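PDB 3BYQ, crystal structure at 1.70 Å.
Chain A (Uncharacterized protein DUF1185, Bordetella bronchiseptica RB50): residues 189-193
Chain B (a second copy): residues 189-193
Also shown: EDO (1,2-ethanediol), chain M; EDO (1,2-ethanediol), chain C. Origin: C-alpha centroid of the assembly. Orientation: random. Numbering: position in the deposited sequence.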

# COMPACT_ATOMS: atom_id res chain seq x y z
N HIS A 189 -5.81 41.74 -1.33
CA HIS A 189 -5.98 41.30 -2.72
C HIS A 189 -4.69 41.07 -3.48
O HIS A 189 -4.61 41.30 -4.68
CB HIS A 189 -6.96 42.17 -3.49
CG HIS A 189 -8.31 42.19 -2.87
ND1 HIS A 189 -9.19 41.13 -2.99
CD2 HIS A 189 -8.92 43.12 -2.11
CE1 HIS A 189 -10.29 41.42 -2.32
NE2 HIS A 189 -10.15 42.61 -1.77
N ASP A 190 -3.70 40.60 -2.73
CA ASP A 190 -2.38 40.25 -3.26
C ASP A 190 -2.30 38.77 -3.51
O ASP A 190 -1.29 38.30 -3.99
CB ASP A 190 -1.23 40.66 -2.31
CG ASP A 190 -1.34 40.02 -0.91
OD1 ASP A 190 -2.44 39.58 -0.52
OD2 ASP A 190 -0.31 40.02 -0.18
N GLY A 191 -3.38 38.05 -3.19
CA GLY A 191 -3.42 36.59 -3.32
C GLY A 191 -3.18 35.85 -2.01
O GLY A 191 -3.29 34.61 -1.94
N GLN A 192 -2.86 36.61 -0.98
CA GLN A 192 -2.61 36.05 0.36
C GLN A 192 -3.67 36.43 1.38
O GLN A 192 -4.29 35.59 2.02
CB GLN A 192 -1.26 36.54 0.86
CG GLN A 192 -0.10 36.12 -0.03
CD GLN A 192 1.26 36.50 0.53
OE1 GLN A 192 2.05 35.64 0.91
NE2 GLN A 192 1.53 37.79 0.59
N ARG A 193 -3.92 37.72 1.46
CA ARG A 193 -4.83 38.30 2.46
C ARG A 193 -5.74 39.39 1.90
O ARG A 193 -6.41 40.11 2.67
CB ARG A 193 -3.98 38.89 3.59
CG ARG A 193 -3.00 37.91 4.26
CD ARG A 193 -2.20 38.66 5.35
NE ARG A 193 -1.10 37.90 5.98
CZ ARG A 193 0.12 37.73 5.46
NH1 ARG A 193 0.45 38.25 4.28
NH2 ARG A 193 1.03 37.04 6.12
OXT ARG A 193 -5.83 39.61 0.70
N HIS B 189 9.12 41.13 -1.64
CA HIS B 189 9.26 40.78 -0.22
C HIS B 189 7.96 40.71 0.55
O HIS B 189 7.90 41.03 1.73
CB HIS B 189 10.31 41.62 0.49
CG HIS B 189 11.65 41.49 -0.12
ND1 HIS B 189 12.44 40.38 0.07
CD2 HIS B 189 12.33 42.31 -0.96
CE1 HIS B 189 13.57 40.53 -0.62
NE2 HIS B 189 13.52 41.69 -1.25
N ASP B 190 6.93 40.27 -0.17
CA ASP B 190 5.59 40.07 0.38
C ASP B 190 5.39 38.61 0.73
O ASP B 190 4.34 38.26 1.25
CB ASP B 190 4.47 40.49 -0.60
CG ASP B 190 4.52 39.75 -1.95
OD1 ASP B 190 5.58 39.19 -2.30
OD2 ASP B 190 3.50 39.77 -2.67
N GLY B 191 6.41 37.79 0.47
CA GLY B 191 6.33 36.35 0.70
C GLY B 191 6.03 35.54 -0.55
O GLY B 191 6.05 34.29 -0.53
N GLN B 192 5.77 36.24 -1.63
CA GLN B 192 5.47 35.61 -2.93
C GLN B 192 6.56 35.83 -3.97
O GLN B 192 7.10 34.90 -4.55
CB GLN B 192 4.16 36.17 -3.46
CG GLN B 192 2.97 35.91 -2.55
CD GLN B 192 1.65 36.35 -3.14
OE1 GLN B 192 0.80 35.53 -3.46
NE2 GLN B 192 1.48 37.65 -3.30
N ARG B 193 6.90 37.09 -4.14
CA ARG B 193 7.85 37.52 -5.17
C ARG B 193 8.85 38.57 -4.70
O ARG B 193 9.57 39.18 -5.51
CB ARG B 193 7.05 38.09 -6.35
CG ARG B 193 6.00 37.15 -6.95
CD ARG B 193 5.25 37.88 -8.10
NE ARG B 193 4.10 37.17 -8.67
CZ ARG B 193 2.87 37.13 -8.14
NH1 ARG B 193 2.59 37.76 -7.01
NH2 ARG B 193 1.90 36.47 -8.76
OXT ARG B 193 8.96 38.87 -3.51
C1 EDO M . 0.71 34.65 9.75
O1 EDO M . 1.53 35.65 9.15
C2 EDO M . -0.75 34.77 9.30
O2 EDO M . -0.94 35.97 8.56
C1 EDO C . 2.03 33.81 -12.21
O1 EDO C . 1.28 34.91 -11.68
C2 EDO C . 3.48 33.85 -11.76
O2 EDO C . 3.78 35.08 -11.10
O HOH W 1 -0.37 38.85 -6.66
O HOH W 2 -0.85 33.25 -2.82
O HOH W 3 3.51 33.19 0.44
O HOH W 4 3.48 39.07 3.86

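Two carboxylates of like charge come close across the two-fold axis: A:Asp190 OD2 lies 4.6 Å from B:Asp190 OD2. Each is held by amide hydrogens from its own chain. A:Gln192 NE2 donates to A:Asp190 OD2 at 3.0 Å, and the backbone A:Gln192 N donates to A:Asp190 OD1, also at 3.0 Å. A:Arg193 N reaches the same A:Asp190 OD1 at 3.1 Å, in a nearly straight bond. Chain B repeats this arrangement, because an exact two-fold axis relates the copies.

Neither stretch forms regular helix or strand. Like residues pair across the axis, with the CA atoms of A:Asp190 and B:Asp190 8.8 Å apart and those of A:Gln192 and B:Gln192 8.7 Å apart. The CA-to-CB bonds of all four residues point toward the other stretch.

The glutamine amide bridges the copies. Besides its bond within the chain, A:Gln192 NE2 donates to B:Asp190 O at 2.9 Å. B:Gln192 NE2 does the same to A:Asp190 O, also at 2.9 Å. Both amide hydrogens of each side chain are thus used. The two glutamines also pack together, with A:Gln192 CG 3.6 Å from B:Gln192 CD.

Glycine suits position 191. Its backbone angles would jam a CB against the preceding carbonyl oxygen. An ideal CB on A:Gly191 would also sit 3.4 Å from B:Gln192 OE1.

Waters extend the network. Water 2 donates to A:Gly191 O and B:Gln192 OE1, both at 2.9 Å. Water 1 donates to A:Asp190 O at 2.9 Å and accepts from B:Arg193 NH1 at 3.2 Å. Waters 3 and 4 are their symmetry counterparts.

The arginines make no direct contact across the stretches. A:Arg193 NE donates to O2 of 1,2-ethanediol (chain M) at 3.2 Å; this molecule probably comes from the crystallisation liquor.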